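Local coordinates for protein ATP:cob(I)alamin adenosyltransferase (Salmonella enterica subsp. enterica serovar Livingstone, PDB 5CX7) that probably converts cob(I)alamin to adenosylcobalamin, the cofactor for propanediol dehydratase, and binds heme in its C-terminal domain, at residues Q19-A24 / V48-P53; A23-A28 / V35-V40. All coordinates share one frame; numbering follows the deposited sequence.

Interaction 1 of 2, residues Q19-A24 / V48-P53; sequences QLTRAA and VTWRMP. With HEM (protoporphyrin IX containing Fe), chain B.
T21, on helix 14-31, meets V48 and W50 of strand 46-51 with the two branches of its side chain. The side chains of T21 and V48 reach toward each other tip to tip, T21 OG1 3.6 Å from V48 CG1; this is packing, since the polar partner of the hydroxyl is the carbonyl oxygen of L17. With OG1 held beside the backbone N (chi1 -55°), the methyl is left to reach the strand, and T21 CG2 lies 4.0 Å from W50 CB, the two side chains crossing at about a right angle. The indole leads away toward the heme, whose methyl CMC sits over the centre of one face, 3.8 Å above its plane, while the vinyl carbon HEM CBB comes within 3.4 Å of W50 CE3. R22 flanks the same porphyrin with a flat group: HEM CMD lies 3.4 Å from R22 CZ, above the guanidinium, which also makes a salt bridge to E26 through NE. T21, R22 and W50 belong to the heme pocket, whose iron probably has H18, a turn earlier, as an axial ligand. With no hydrogen bond between them, the segments meet by van der Waals contact, their apolar surfaces suiting the heme's methyl and vinyl rim.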
# COMPACT_ATOMS: atom_id res chain seq x y z
N GLN E 19 -12.57 -1.40 32.63
CA GLN E 19 -13.53 -2.45 32.91
C GLN E 19 -13.88 -3.26 31.70
O GLN E 19 -13.97 -4.46 31.80
CB GLN E 19 -14.82 -1.94 33.59
CG GLN E 19 -14.52 -1.40 34.97
CD GLN E 19 -13.79 -2.42 35.84
OE1 GLN E 19 -14.38 -3.43 36.20
NE2 GLN E 19 -12.54 -2.15 36.21
N LEU E 20 -14.02 -2.61 30.55
CA LEU E 20 -14.25 -3.33 29.32
C LEU E 20 -13.13 -4.29 29.05
O LEU E 20 -13.38 -5.46 28.74
CB LEU E 20 -14.37 -2.39 28.11
CG LEU E 20 -15.68 -1.66 27.90
CD1 LEU E 20 -15.54 -0.55 26.87
CD2 LEU E 20 -16.80 -2.61 27.51
N THR E 21 -11.92 -3.81 29.19
CA THR E 21 -10.73 -4.57 28.87
C THR E 21 -10.50 -5.74 29.84
O THR E 21 -10.35 -6.90 29.45
CB THR E 21 -9.51 -3.70 28.83
OG1 THR E 21 -9.70 -2.61 27.93
CG2 THR E 21 -8.31 -4.52 28.34
N ARG E 22 -10.58 -5.45 31.11
CA ARG E 22 -10.56 -6.50 32.11
C ARG E 22 -11.62 -7.54 31.96
O ARG E 22 -11.32 -8.70 32.09
CB ARG E 22 -10.69 -5.84 33.44
CG ARG E 22 -10.53 -6.72 34.62
CD ARG E 22 -10.41 -5.98 35.96
NE ARG E 22 -10.39 -7.05 36.95
CZ ARG E 22 -10.48 -6.88 38.27
NH1 ARG E 22 -10.53 -5.67 38.80
NH2 ARG E 22 -10.53 -7.94 39.04
N ALA E 23 -12.88 -7.14 31.80
CA ALA E 23 -13.97 -8.10 31.67
C ALA E 23 -13.80 -8.94 30.42
O ALA E 23 -14.12 -10.14 30.45
CB ALA E 23 -15.30 -7.40 31.62
N ALA E 24 -13.30 -8.35 29.31
CA ALA E 24 -13.09 -9.14 28.11
C ALA E 24 -12.04 -10.19 28.37
O ALA E 24 -12.21 -11.37 28.03
CB ALA E 24 -12.68 -8.26 26.90
N VAL E 48 -7.52 1.44 23.15
CA VAL E 48 -6.93 0.39 23.90
C VAL E 48 -6.72 -0.81 23.02
O VAL E 48 -7.61 -1.16 22.27
CB VAL E 48 -7.81 -0.10 25.10
CG1 VAL E 48 -7.08 -1.15 25.97
CG2 VAL E 48 -8.21 1.05 25.99
N THR E 49 -5.57 -1.45 23.18
CA THR E 49 -5.38 -2.75 22.63
C THR E 49 -4.75 -3.60 23.72
O THR E 49 -3.82 -3.17 24.36
CB THR E 49 -4.43 -2.74 21.37
OG1 THR E 49 -5.04 -1.94 20.37
CG2 THR E 49 -4.30 -4.15 20.77
N TRP E 50 -5.16 -4.85 23.79
CA TRP E 50 -4.54 -5.83 24.68
C TRP E 50 -4.53 -7.19 24.07
O TRP E 50 -5.54 -7.71 23.63
CB TRP E 50 -5.36 -5.91 26.01
CG TRP E 50 -4.67 -6.76 27.01
CD1 TRP E 50 -4.69 -8.13 27.07
CD2 TRP E 50 -3.76 -6.34 28.01
NE1 TRP E 50 -3.91 -8.57 28.11
CE2 TRP E 50 -3.32 -7.49 28.70
CE3 TRP E 50 -3.31 -5.09 28.44
CZ2 TRP E 50 -2.45 -7.43 29.77
CZ3 TRP E 50 -2.45 -5.03 29.55
CH2 TRP E 50 -2.01 -6.17 30.16
N ARG E 51 -3.34 -7.79 23.96
CA ARG E 51 -3.20 -9.10 23.38
C ARG E 51 -2.85 -10.11 24.42
O ARG E 51 -1.83 -9.98 25.09
CB ARG E 51 -2.08 -9.14 22.33
CG ARG E 51 -1.80 -10.53 21.77
CD ARG E 51 -0.76 -10.52 20.62
NE ARG E 51 -0.62 -11.88 20.07
CZ ARG E 51 0.21 -12.83 20.47
NH1 ARG E 51 1.11 -12.63 21.43
NH2 ARG E 51 0.19 -14.03 19.86
N MET E 52 -3.63 -11.14 24.49
CA MET E 52 -3.36 -12.27 25.41
C MET E 52 -2.33 -13.20 24.80
O MET E 52 -2.27 -13.35 23.55
CB MET E 52 -4.63 -13.03 25.73
CG MET E 52 -5.67 -12.21 26.42
SD MET E 52 -7.26 -13.00 26.59
CE MET E 52 -6.79 -14.41 27.65
N PRO E 53 -1.49 -13.80 25.65
CA PRO E 53 -0.46 -14.69 25.11
C PRO E 53 -1.05 -15.79 24.22
O PRO E 53 -2.10 -16.33 24.50
CB PRO E 53 0.22 -15.29 26.37
CG PRO E 53 -0.10 -14.36 27.45
CD PRO E 53 -1.44 -13.73 27.14
CHA HEM B . -6.00 -1.67 38.59
CHB HEM B . -4.39 0.76 34.69
CHC HEM B . -5.34 -3.25 32.16
CHD HEM B . -6.50 -5.71 36.12
C1A HEM B . -5.54 -0.71 37.74
C2A HEM B . -5.34 0.63 38.11
C3A HEM B . -4.89 1.31 37.01
C4A HEM B . -4.78 0.41 35.95
CMA HEM B . -4.56 2.79 36.92
CAA HEM B . -5.60 1.25 39.47
CBA HEM B . -6.99 1.93 39.36
CGA HEM B . -7.80 1.90 40.63
O1A HEM B . -7.88 2.94 41.33
O2A HEM B . -8.41 0.84 40.95
C1B HEM B . -4.48 -0.13 33.64
C2B HEM B . -4.18 0.19 32.32
C3B HEM B . -4.44 -0.93 31.59
C4B HEM B . -4.95 -1.97 32.52
CMB HEM B . -3.66 1.56 31.87
CAB HEM B . -4.21 -0.99 30.13
CBB HEM B . -4.38 -2.01 29.32
C1C HEM B . -5.75 -4.27 32.99
C2C HEM B . -6.11 -5.58 32.55
C3C HEM B . -6.44 -6.29 33.72
C4C HEM B . -6.27 -5.37 34.82
CMC HEM B . -6.13 -6.10 31.10
CAC HEM B . -6.88 -7.70 33.95
CBC HEM B . -7.05 -8.63 33.04
C1D HEM B . -6.43 -4.74 37.10
C2D HEM B . -6.77 -5.16 38.46
C3D HEM B . -6.67 -4.03 39.19
C4D HEM B . -6.23 -2.96 38.24
CMD HEM B . -7.15 -6.56 38.91
CAD HEM B . -6.89 -3.92 40.70
CBD HEM B . -8.33 -4.14 41.16
CGD HEM B . -9.00 -2.88 41.66
O1D HEM B . -9.60 -2.87 42.79
O2D HEM B . -8.99 -1.85 40.93
NA HEM B . -5.22 -0.82 36.38
NB HEM B . -4.92 -1.39 33.71
NC HEM B . -5.92 -4.15 34.35
ND HEM B . -6.12 -3.42 37.00
FE HEM B . -5.56 -2.41 35.43

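Interaction 2 of 2, residues A23-A28 / V35-V40; sequences AAVERA and VVVSIV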
# COMPACT_ATOMS: atom_id res chain seq x y z
N ALA E 23 -12.88 -7.14 31.80
CA ALA E 23 -13.97 -8.10 31.67
C ALA E 23 -13.80 -8.94 30.42
O ALA E 23 -14.12 -10.14 30.45
CB ALA E 23 -15.30 -7.40 31.62
N ALA E 24 -13.30 -8.35 29.31
CA ALA E 24 -13.09 -9.14 28.11
C ALA E 24 -12.04 -10.19 28.37
O ALA E 24 -12.21 -11.37 28.03
CB ALA E 24 -12.68 -8.26 26.90
N VAL E 25 -10.92 -9.80 28.94
CA VAL E 25 -9.83 -10.75 29.21
C VAL E 25 -10.27 -11.84 30.19
O VAL E 25 -9.99 -13.04 29.99
CB VAL E 25 -8.61 -10.00 29.75
CG1 VAL E 25 -7.54 -10.94 30.34
CG2 VAL E 25 -7.96 -9.17 28.66
N GLU E 26 -10.97 -11.45 31.27
CA GLU E 26 -11.51 -12.44 32.23
C GLU E 26 -12.42 -13.48 31.54
O GLU E 26 -12.32 -14.67 31.80
CB GLU E 26 -12.24 -11.74 33.40
CG GLU E 26 -11.20 -11.10 34.34
CD GLU E 26 -11.82 -10.29 35.48
OE1 GLU E 26 -13.08 -10.17 35.53
OE2 GLU E 26 -11.05 -9.73 36.29
N ARG E 27 -13.34 -13.02 30.71
CA ARG E 27 -14.21 -13.91 30.00
C ARG E 27 -13.45 -14.83 29.03
O ARG E 27 -13.75 -16.05 28.95
CB ARG E 27 -15.31 -13.12 29.23
CG ARG E 27 -16.33 -13.97 28.51
CD ARG E 27 -16.96 -14.98 29.51
NE ARG E 27 -17.97 -15.76 28.84
CZ ARG E 27 -18.45 -16.94 29.27
NH1 ARG E 27 -18.03 -17.47 30.42
NH2 ARG E 27 -19.36 -17.62 28.53
N ALA E 28 -12.47 -14.26 28.28
CA ALA E 28 -11.64 -15.10 27.43
C ALA E 28 -10.88 -16.18 28.24
O ALA E 28 -10.79 -17.36 27.81
CB ALA E 28 -10.65 -14.22 26.66
N VAL E 35 -7.38 -14.03 23.24
CA VAL E 35 -7.87 -13.06 22.27
C VAL E 35 -7.05 -11.80 22.27
O VAL E 35 -6.26 -11.52 23.18
CB VAL E 35 -9.37 -12.73 22.46
CG1 VAL E 35 -10.23 -14.00 22.31
CG2 VAL E 35 -9.64 -12.04 23.81
N VAL E 36 -7.30 -10.99 21.22
CA VAL E 36 -6.95 -9.65 21.21
C VAL E 36 -8.23 -8.82 21.43
O VAL E 36 -9.26 -9.10 20.84
CB VAL E 36 -6.29 -9.21 19.84
CG1 VAL E 36 -6.03 -7.70 19.80
CG2 VAL E 36 -5.03 -9.96 19.59
N VAL E 37 -8.11 -7.79 22.26
CA VAL E 37 -9.19 -6.85 22.63
C VAL E 37 -8.83 -5.51 22.14
O VAL E 37 -7.69 -5.07 22.32
CB VAL E 37 -9.34 -6.68 24.18
CG1 VAL E 37 -10.46 -5.75 24.54
CG2 VAL E 37 -9.51 -8.03 24.84
N SER E 38 -9.74 -4.86 21.47
CA SER E 38 -9.48 -3.58 20.95
C SER E 38 -10.66 -2.68 21.19
O SER E 38 -11.80 -3.06 20.97
CB SER E 38 -9.16 -3.64 19.42
OG SER E 38 -9.13 -2.30 18.86
N ILE E 39 -10.37 -1.47 21.59
CA ILE E 39 -11.39 -0.43 21.80
C ILE E 39 -10.95 0.77 20.95
O ILE E 39 -9.85 1.23 21.07
CB ILE E 39 -11.54 -0.01 23.26
CG1 ILE E 39 -11.84 -1.24 24.14
CG2 ILE E 39 -12.65 1.00 23.42
CD1 ILE E 39 -11.75 -1.00 25.62
N VAL E 40 -11.92 1.30 20.20
CA VAL E 40 -11.77 2.57 19.50
C VAL E 40 -12.80 3.58 20.05
O VAL E 40 -13.79 3.21 20.67
CB VAL E 40 -11.90 2.43 17.96
CG1 VAL E 40 -10.91 1.44 17.40
CG2 VAL E 40 -13.31 2.07 17.57
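Helix 14-31 lies against one face of the antiparallel sheet, and here the A24, V25 and A28 side chains settle on V37 of strand 36-41 and on V35 just before it. Alanine suits the helix side of such an interface because its single methyl lets the backbones come close: the CA atoms of A28 and V35 are 6.7 Å apart. Valine, branched at CB, suits an extended chain and offers two methyls to the small alanines. A24 CB meets both branches of V37, at 3.8 Å from V37 CG2 and 4.1 Å from V37 CG1. The CG1 branch is anti to the backbone N (chi1 -179°), which turns the fork of the valine so that both methyls face the alanine. V37 CG2 also receives a looser touch from V25, whose CG2 stands 4.3 Å away. One turn further along the helix, A28 CB rests on V35 CG2 at 3.7 Å; a chi1 of -60° sets this methyl on the side of V35 that faces the helix.

The spacing is that of a helix laid on a strand: a step of four along the helix, from A24 to A28, matches a step of two along the chain, from V37 back to V35. The short connection between them reverses the chain. The domain, HbpS-like and of the GAF clan, carries helices on both faces of its sheet. I133 of helix 127-139 packs against A24 and V35 on this face, while V36 turns to S59 and A63 of helix 59-72 on the other. V25 does not aim its CB straight at the strand, yet it touches W50 and the heme and is one of the residues lining the heme pocket. Its neighbour E26, salt-bridged to R22, is probably a magnesium ligand.

How the interactions relate
Both contacts are buried and lay helix 14-31 on the same sheet, interaction 1 on strand 46-51 and interaction 2 on its neighbour 36-41. They share A23 and A24, and backbone hydrogen bonds from V37 to W50 and from I39 to V48 tie the two strands together; T21 OG1 also packs on I39 CD1. Interaction 2 is purely aliphatic and lies deeper, its centre about 9 Å from that of the chain against about 12 Å for interaction 1. Nearer the outside of the chain, interaction 1 brings in a threonine, an indole and an arginine that adjoin the heme, which interaction 2 reaches through V25, and its strand continues the sheet into a neighbouring subunit.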